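Local coordinates for protein acetyltransferase (Sinorhizobium meliloti, PDB 4JXR) that probably transfers an acetyl group from acetyl-CoA to an acceptor, as a GNAT-superfamily enzyme of the phosphinothricin acetyltransferase type, at residues S24-V29 with E34-E39. Sequence-based numbering, arbitrary orientation. Where two conformers were deposited one is given.
Sequences SVLNGV and ETPPSE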
loop_
_atom_site.group_PDB
_atom_site.type_symbol
_atom_site.label_atom_id
_atom_site.label_comp_id
_atom_site.label_asym_id
_atom_site.label_seq_id
_atom_site.Cartn_x
_atom_site.Cartn_y
_atom_site.Cartn_z
ATOM N N SER A 24 -12.228 -5.556 16.291
ATOM C CA SER A 24 -12.192 -5.583 14.823
ATOM C C SER A 24 -11.202 -6.613 14.307
ATOM O O SER A 24 -11.491 -7.365 13.349
ATOM C CB SER A 24 -11.824 -4.204 14.292
ATOM O OG SER A 24 -11.850 -4.153 12.860
ATOM N N VAL A 25 -10.034 -6.685 14.921
ATOM C CA VAL A 25 -9.042 -7.651 14.501
ATOM C C VAL A 25 -9.588 -9.072 14.639
ATOM O O VAL A 25 -9.409 -9.897 13.750
ATOM C CB VAL A 25 -7.730 -7.492 15.304
ATOM C CG1 VAL A 25 -6.806 -8.688 15.099
ATOM C CG2 VAL A 25 -7.023 -6.200 14.911
ATOM N N LEU A 26 -10.239 -9.359 15.767
ATOM C CA LEU A 26 -10.718 -10.704 16.042
ATOM C C LEU A 26 -11.957 -11.065 15.295
ATOM O O LEU A 26 -12.080 -12.270 14.922
ATOM C CB LEU A 26 -10.966 -10.867 17.525
ATOM C CG LEU A 26 -9.737 -10.767 18.404
ATOM C CD1 LEU A 26 -10.096 -10.750 19.895
ATOM C CD2 LEU A 26 -8.736 -11.867 18.106
ATOM N N ASN A 27 -12.899 -10.163 15.079
ATOM C CA ASN A 27 -14.194 -10.521 14.560
ATOM C C ASN A 27 -14.503 -10.022 13.170
ATOM O O ASN A 27 -15.466 -10.490 12.576
ATOM C CB ASN A 27 -15.241 -10.049 15.542
ATOM C CG ASN A 27 -15.118 -10.771 16.913
ATOM O OD1 ASN A 27 -14.679 -11.949 17.011
ATOM N ND2 ASN A 27 -15.533 -10.088 17.952
ATOM N N GLY A 28 -13.692 -9.145 12.602
ATOM C CA GLY A 28 -14.038 -8.500 11.324
ATOM C C GLY A 28 -13.024 -8.718 10.237
ATOM O O GLY A 28 -12.011 -9.398 10.455
ATOM N N VAL A 29 -13.270 -8.153 9.071
ATOM C CA VAL A 29 -12.268 -8.205 8.025
ATOM C C VAL A 29 -11.937 -6.804 7.504
ATOM O O VAL A 29 -11.303 -6.705 6.455
ATOM C CB VAL A 29 -12.651 -9.172 6.863
ATOM C CG1 VAL A 29 -12.638 -10.627 7.333
ATOM C CG2 VAL A 29 -13.986 -8.771 6.267
ATOM N N GLU A 34 -4.085 -10.000 12.202
ATOM C CA GLU A 34 -4.612 -11.222 12.790
ATOM C C GLU A 34 -4.508 -11.187 14.318
ATOM O O GLU A 34 -5.403 -11.649 15.001
ATOM C CB GLU A 34 -3.849 -12.425 12.235
ATOM C CG GLU A 34 -3.908 -13.689 13.085
ATOM C CD GLU A 34 -3.105 -14.858 12.523
ATOM O OE1 GLU A 34 -1.868 -14.806 12.536
ATOM O OE2 GLU A 34 -3.733 -15.840 12.088
ATOM N N THR A 35 -3.397 -10.657 14.817
ATOM C CA THR A 35 -3.129 -10.629 16.256
ATOM C C THR A 35 -3.396 -9.234 16.766
ATOM O O THR A 35 -2.782 -8.289 16.273
ATOM C CB THR A 35 -1.685 -11.068 16.548
ATOM O OG1 THR A 35 -1.502 -12.405 16.021
ATOM C CG2 THR A 35 -1.416 -11.058 18.038
ATOM N N PRO A 36 -4.275 -9.057 17.744
ATOM C CA PRO A 36 -4.491 -7.690 18.223
ATOM C C PRO A 36 -3.236 -7.056 18.760
ATOM O O PRO A 36 -2.541 -7.652 19.612
ATOM C CB PRO A 36 -5.484 -7.875 19.366
ATOM C CG PRO A 36 -6.243 -9.145 18.975
ATOM C CD PRO A 36 -5.202 -10.012 18.378
ATOM N N PRO A 37 -2.925 -5.827 18.355
ATOM C CA PRO A 37 -1.801 -5.134 18.940
ATOM C C PRO A 37 -2.071 -4.800 20.379
ATOM O O PRO A 37 -3.183 -4.577 20.793
ATOM C CB PRO A 37 -1.645 -3.890 18.094
ATOM C CG PRO A 37 -2.411 -4.161 16.851
ATOM C CD PRO A 37 -3.470 -5.143 17.165
ATOM N N SER A 38 -0.989 -4.718 21.153
ATOM C CA SER A 38 -1.086 -4.222 22.514
ATOM C C SER A 38 -1.367 -2.719 22.521
ATOM O O SER A 38 -1.171 -2.022 21.529
ATOM C CB SER A 38 0.264 -4.468 23.212
ATOM O OG SER A 38 1.239 -3.634 22.627
ATOM N N GLU A 39 -1.786 -2.208 23.685
ATOM C CA GLU A 39 -1.939 -0.800 23.857
ATOM C C GLU A 39 -0.648 -0.060 23.583
ATOM O O GLU A 39 -0.628 1.008 22.987
ATOM C CB GLU A 39 -2.505 -0.477 25.235
ATOM C CG GLU A 39 -2.787 0.997 25.411
ATOM C CD GLU A 39 -3.377 1.388 26.778
ATOM O OE1 GLU A 39 -3.923 0.538 27.424
ATOM O OE2 GLU A 39 -3.229 2.593 27.101
HETATM O O HOH W 1 -7.905 -12.295 13.868
#
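In this GNAT-fold acetyltransferase the connection between helices 14-27 and 39-51 turns back over the C-terminal end of the first helix, where V25 meets the E34-P36 backbone and both proline rings and L26 packs on P36. V25 carries most of the contact. Its CG1 stands anti to the backbone N (chi1 167°), which places that methyl 3.3 Å from E34 O. The P36 ring is held at two neighbouring carbons, V25 CG1 meeting CD at 3.9 Å and L26 CD2 meeting CG at 3.8 Å; the side chains of L26 and P36 cross at about a right angle. The second methyl, V25 CG2, lies 4.3 Å from P37 CD. P36 also touches R22 and P37 touches Y21 of the same helix, and P37 packs on M42 and R45 of helix 39-51. No direct hydrogen bond joins the two segments. Instead one water donates to both V25 O and E34 O, at 2.8 Å from each, and V25 O also accepts from K152 NZ. The E34 side chain leaves its backbone pointing away from the helix segment, and OE2 forms a salt bridge with R185 NH2 of the second subunit; T35 OG1 is hydrogen-bonded to S186 O of that subunit. The chemistry is therefore divided: methyl-to-proline packing and a bridging water tie the loop to its helix, while the polar side chains of E34 and T35 serve the dimer interface.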